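Local coordinates for probable glutathione S-transferase (Pseudomonas aeruginosa, PDB 6JWK), which is a zeta-class member of the glutathione S-transferase superfamily and a maleylpyruvate isomerase, probably using glutathione to isomerise its substrate, at residues L120-A124 against E125-R129; Q128-Y131 against A132-A136. One frame throughout, in Å; residues are numbered along the deposited sequence.

Contact 1 of 2, residues L120-A124 against E125-R129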
loop_
_atom_site.group_PDB
_atom_site.type_symbol
_atom_site.label_atom_id
_atom_site.label_comp_id
_atom_site.label_asym_id
_atom_site.label_seq_id
_atom_site.Cartn_x
_atom_site.Cartn_y
_atom_site.Cartn_z
ATOM N N LEU B 120 3.216 -22.621 -10.636
ATOM C CA LEU B 120 4.623 -23.019 -10.379
ATOM C C LEU B 120 4.661 -24.375 -9.649
ATOM O O LEU B 120 5.774 -24.860 -9.397
ATOM C CB LEU B 120 5.359 -21.902 -9.637
ATOM C CG LEU B 120 5.542 -20.612 -10.446
ATOM C CD1 LEU B 120 5.978 -19.469 -9.549
ATOM C CD2 LEU B 120 6.539 -20.795 -11.592
ATOM N N GLY B 121 3.501 -24.983 -9.417
ATOM C CA GLY B 121 3.345 -26.271 -8.704
ATOM C C GLY B 121 4.065 -26.331 -7.358
ATOM O O GLY B 121 4.699 -27.368 -7.072
ATOM N N ILE B 122 3.989 -25.276 -6.541
ATOM C CA ILE B 122 4.620 -25.232 -5.179
ATOM C C ILE B 122 3.659 -25.921 -4.200
ATOM O O ILE B 122 2.453 -25.556 -4.221
ATOM C CB ILE B 122 4.916 -23.770 -4.774
ATOM C CG1 ILE B 122 5.721 -23.031 -5.851
ATOM C CG2 ILE B 122 5.600 -23.703 -3.419
ATOM C CD1 ILE B 122 7.092 -23.641 -6.127
ATOM N N ASP B 123 4.122 -26.904 -3.404
ATOM C CA ASP B 123 3.201 -27.663 -2.498
ATOM C C ASP B 123 2.851 -26.801 -1.272
ATOM O O ASP B 123 3.549 -25.771 -1.047
ATOM C CB ASP B 123 3.765 -29.015 -2.041
ATOM C CG ASP B 123 5.166 -28.905 -1.482
ATOM O OD1 ASP B 123 5.478 -27.869 -0.871
ATOM O OD2 ASP B 123 5.938 -29.842 -1.684
ATOM N N ALA B 124 1.834 -27.249 -0.513
ATOM C CA ALA B 124 1.292 -26.661 0.742
ATOM C C ALA B 124 2.423 -26.347 1.728
ATOM O O ALA B 124 2.327 -25.297 2.415
ATOM C CB ALA B 124 0.282 -27.596 1.357
ATOM N N GLU B 125 3.443 -27.209 1.783
ATOM C CA GLU B 125 4.599 -27.081 2.708
ATOM C C GLU B 125 5.487 -25.917 2.282
ATOM O O GLU B 125 5.984 -25.196 3.158
ATOM C CB GLU B 125 5.407 -28.383 2.764
ATOM C CG GLU B 125 6.882 -28.195 3.088
ATOM C CD GLU B 125 7.594 -29.526 3.309
ATOM O OE1 GLU B 125 8.139 -30.090 2.328
ATOM O OE2 GLU B 125 7.581 -30.014 4.455
ATOM N N ASP B 126 5.793 -25.787 0.995
ATOM C CA ASP B 126 6.651 -24.662 0.532
ATOM C C ASP B 126 5.828 -23.372 0.605
ATOM O O ASP B 126 6.420 -22.355 0.928
ATOM C CB ASP B 126 7.252 -24.946 -0.841
ATOM C CG ASP B 126 8.270 -26.064 -0.765
ATOM O OD1 ASP B 126 9.236 -25.916 0.009
ATOM O OD2 ASP B 126 8.055 -27.076 -1.441
ATOM N N ARG B 127 4.528 -23.450 0.325
ATOM C CA ARG B 127 3.568 -22.315 0.434
ATOM C C ARG B 127 3.553 -21.792 1.873
ATOM O O ARG B 127 3.811 -20.572 2.039
ATOM C CB ARG B 127 2.165 -22.713 -0.025
ATOM C CG ARG B 127 1.873 -22.209 -1.428
ATOM C CD ARG B 127 1.110 -23.183 -2.269
ATOM N NE ARG B 127 -0.055 -23.671 -1.563
ATOM C CZ ARG B 127 -0.564 -24.875 -1.738
ATOM N NH1 ARG B 127 0.002 -25.714 -2.578
ATOM N NH2 ARG B 127 -1.627 -25.242 -1.068
ATOM N N GLN B 128 3.244 -22.675 2.842
ATOM C CA GLN B 128 3.464 -22.486 4.302
ATOM C C GLN B 128 4.737 -21.670 4.562
ATOM O O GLN B 128 4.646 -20.639 5.287
ATOM C CB GLN B 128 3.580 -23.857 4.987
ATOM C CG GLN B 128 4.463 -23.857 6.245
ATOM C CD GLN B 128 3.702 -23.035 7.229
ATOM O OE1 GLN B 128 2.507 -22.870 7.030
ATOM N NE2 GLN B 128 4.369 -22.451 8.199
ATOM N N ARG B 129 5.905 -22.136 4.102
ATOM C CA ARG B 129 7.228 -21.512 4.425
ATOM C C ARG B 129 7.366 -20.128 3.752
ATOM O O ARG B 129 8.008 -19.190 4.309
ATOM C CB ARG B 129 8.388 -22.411 3.967
ATOM C CG ARG B 129 8.573 -23.684 4.805
ATOM C CD ARG B 129 9.675 -24.670 4.382
ATOM N NE ARG B 129 9.793 -24.631 2.933
ATOM C CZ ARG B 129 10.715 -23.946 2.236
ATOM N NH1 ARG B 129 11.687 -23.285 2.852
ATOM N NH2 ARG B 129 10.658 -23.940 0.913
#

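Contact 2 of 2, residues Q128-Y131 against A132-A136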
loop_
_atom_site.group_PDB
_atom_site.type_symbol
_atom_site.label_atom_id
_atom_site.label_comp_id
_atom_site.label_asym_id
_atom_site.label_seq_id
_atom_site.Cartn_x
_atom_site.Cartn_y
_atom_site.Cartn_z
ATOM N N GLN B 128 3.244 -22.675 2.842
ATOM C CA GLN B 128 3.464 -22.486 4.302
ATOM C C GLN B 128 4.737 -21.670 4.562
ATOM O O GLN B 128 4.646 -20.639 5.287
ATOM C CB GLN B 128 3.580 -23.857 4.987
ATOM C CG GLN B 128 4.463 -23.857 6.245
ATOM C CD GLN B 128 3.702 -23.035 7.229
ATOM O OE1 GLN B 128 2.507 -22.870 7.030
ATOM N NE2 GLN B 128 4.369 -22.451 8.199
ATOM N N ARG B 129 5.905 -22.136 4.102
ATOM C CA ARG B 129 7.228 -21.512 4.425
ATOM C C ARG B 129 7.366 -20.128 3.752
ATOM O O ARG B 129 8.008 -19.190 4.309
ATOM C CB ARG B 129 8.388 -22.411 3.967
ATOM C CG ARG B 129 8.573 -23.684 4.805
ATOM C CD ARG B 129 9.675 -24.670 4.382
ATOM N NE ARG B 129 9.793 -24.631 2.933
ATOM C CZ ARG B 129 10.715 -23.946 2.236
ATOM N NH1 ARG B 129 11.687 -23.285 2.852
ATOM N NH2 ARG B 129 10.658 -23.940 0.913
ATOM N N TRP B 130 6.829 -19.976 2.549
ATOM C CA TRP B 130 6.781 -18.636 1.902
ATOM C C TRP B 130 5.993 -17.693 2.822
ATOM O O TRP B 130 6.504 -16.619 3.109
ATOM C CB TRP B 130 6.152 -18.775 0.509
ATOM C CG TRP B 130 5.548 -17.560 -0.118
ATOM C CD1 TRP B 130 4.316 -17.015 0.129
ATOM C CD2 TRP B 130 6.086 -16.851 -1.242
ATOM N NE1 TRP B 130 4.080 -15.974 -0.728
ATOM C CE2 TRP B 130 5.146 -15.855 -1.584
ATOM C CE3 TRP B 130 7.283 -16.941 -1.972
ATOM C CZ2 TRP B 130 5.376 -14.958 -2.630
ATOM C CZ3 TRP B 130 7.502 -16.052 -3.011
ATOM C CH2 TRP B 130 6.569 -15.057 -3.311
ATOM N N TYR B 131 4.783 -18.095 3.204
ATOM C CA TYR B 131 3.822 -17.292 4.004
ATOM C C TYR B 131 4.549 -16.808 5.266
ATOM O O TYR B 131 4.552 -15.575 5.590
ATOM C CB TYR B 131 2.552 -18.101 4.264
ATOM C CG TYR B 131 1.350 -17.268 4.617
ATOM C CD1 TYR B 131 1.233 -16.616 5.841
ATOM C CD2 TYR B 131 0.311 -17.154 3.720
ATOM C CE1 TYR B 131 0.109 -15.864 6.147
ATOM C CE2 TYR B 131 -0.816 -16.408 4.014
ATOM C CZ TYR B 131 -0.926 -15.772 5.237
ATOM O OH TYR B 131 -2.071 -15.043 5.456
ATOM N N ALA B 132 5.246 -17.747 5.909
ATOM C CA ALA B 132 5.839 -17.569 7.247
ATOM C C ALA B 132 7.070 -16.684 7.118
ATOM O O ALA B 132 7.342 -15.896 8.043
ATOM C CB ALA B 132 6.152 -18.925 7.870
ATOM N N HIS B 133 7.765 -16.717 5.974
ATOM C CA HIS B 133 8.950 -15.842 5.757
ATOM C C HIS B 133 8.502 -14.355 5.684
ATOM O O HIS B 133 9.114 -13.513 6.330
ATOM C CB HIS B 133 9.777 -16.299 4.528
ATOM C CG HIS B 133 10.856 -15.335 4.144
ATOM N ND1 HIS B 133 12.013 -15.161 4.894
ATOM C CD2 HIS B 133 10.946 -14.463 3.112
ATOM C CE1 HIS B 133 12.777 -14.254 4.323
ATOM N NE2 HIS B 133 12.131 -13.790 3.244
ATOM N N TRP B 134 7.517 -14.021 4.876
ATOM C CA TRP B 134 7.107 -12.615 4.658
ATOM C C TRP B 134 6.445 -12.148 5.968
ATOM O O TRP B 134 6.658 -10.978 6.379
ATOM C CB TRP B 134 6.195 -12.517 3.428
ATOM C CG TRP B 134 6.846 -13.013 2.170
ATOM C CD1 TRP B 134 6.371 -13.983 1.344
ATOM C CD2 TRP B 134 8.117 -12.619 1.635
ATOM N NE1 TRP B 134 7.256 -14.217 0.325
ATOM C CE2 TRP B 134 8.347 -13.410 0.490
ATOM C CE3 TRP B 134 9.075 -11.662 1.978
ATOM C CZ2 TRP B 134 9.500 -13.293 -0.288
ATOM C CZ3 TRP B 134 10.203 -11.514 1.193
ATOM C CH2 TRP B 134 10.410 -12.321 0.072
ATOM N N VAL B 135 5.700 -13.044 6.627
ATOM C CA VAL B 135 5.113 -12.748 7.959
ATOM C C VAL B 135 6.234 -12.420 8.951
ATOM O O VAL B 135 6.113 -11.367 9.586
ATOM C CB VAL B 135 4.148 -13.839 8.459
ATOM C CG1 VAL B 135 3.872 -13.723 9.958
ATOM C CG2 VAL B 135 2.827 -13.775 7.699
ATOM N N ALA B 136 7.273 -13.235 9.113
ATOM C CA ALA B 136 8.309 -12.995 10.164
ATOM C C ALA B 136 9.031 -11.680 9.888
ATOM O O ALA B 136 9.161 -10.877 10.782
ATOM C CB ALA B 136 9.322 -14.143 10.237
#

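Contact 1 of 2, residues L120-A124 against E125-R129
Arg127 folds its side chain back over the start of its own helix and lays its guanidinium against Ala124. Ala124 CA sits 3.5 Å above the guanidinium plane of Arg127, over its centre, with Ala124 CB beside it. The chain bends at chi2 and chi3, and the second of these turns (chi3 50°) brings NH1 round to the loop. There Arg127 NH1 donates to Ile122 O at 3.0 Å, lying in the carbonyl plane on a lone pair, with the oxygen almost exactly in the guanidinium plane.

Asp123 is the N-cap of helix 124-149. Its CG stands between the backbone N and the carbonyl carbon (chi1 50°), which turns the carboxylate back along the first turn, where Asp123 OD1 accepts from Asp126 N at 2.8 Å. Asp123 O accepts from Arg127 N at 2.9 Å, and Ala124 O from Gln128 N continues the helical ladder.

Beside the cap, Ile122 CG2 presses close to Asp126 CB (3.3 Å), a tight approach, the two side chains crossing at about a right angle; the branched residue also meets Leu120 of the second subunit. Asp123 OD1 and Asp126 OD2 approach to 2.8 Å with carboxylate planes 14° apart, close enough that one acid probably holds a proton. Arg129 NH2 forms a salt bridge with Asp126 OD1 at 2.6 Å, which should offset part of the negative charge. A carboxylate suits this helix start: it takes Asp126 N, and the helix's positive end would probably favour its charge.

Contact 2 of 2, residues Q128-Y131 against A132-A136
Trp134 drives the edge of its indole into the face of Trp130, one helical turn earlier. This is a T-shaped aromatic pair: the five-membered rings have centroids 4.4 Å apart and planes at 84°. Trp134 NE1 stands 3.2 Å above the Trp130 plane, over its centre, and is 3.3 Å from both Trp130 CD2 and Trp130 CE2. Different first torsions bring the rings together: Trp130 CG lies anti to the backbone N (chi1 158°), whereas Trp134 CG lies beside it (chi1 -59°). Trp130 NE1 is itself bonded to Leu107 O, which should restrain the turn of the ring that receives the edge.

Apolar packing continues round the helix, where Val135 CG2 meets Tyr131 CD1 at 3.8 Å, one methyl of the branched side chain meeting the ring obliquely; Asn173 and Ala174 of helix 162-176 border this pair.

Backbone bonds run beneath both. Ala132 N and Val135 N donate to Gln128 O and Tyr131 O, each at 3.0 Å, and His133 N reaches Arg129 O. Trp134 N makes only a weak bond to Trp130 O, at 3.3 Å.

Tyr115 of the second subunit meets the rings of Trp130, His133 and Trp134, making this aromatic group part of the dimer interface. An indole N-H directed at an electron-rich ring suits a buried site: the polar edge is placed against a π face, while broad apolar surfaces fill the packing.

Both contacts belong to helix 124-149 of the all-helical C-terminal domain and share Gln128 and Arg129, with centres about 11 Å apart. Contact 1 is a surface contact about 24 Å from the chain's centre, where the helix starts after the loop from helix 110-120; polar and charged groups do most of the work there. Contact 2, about 17 Å from that centre, is partly buried and depends on aromatic and aliphatic surfaces above an established helical ladder. Each also touches the second subunit, contact 1 through packing against aliphatic residues of that subunit and contact 2 mainly through rings. The chemistry thus changes along one helix from capping and ion pairing to aromatic packing.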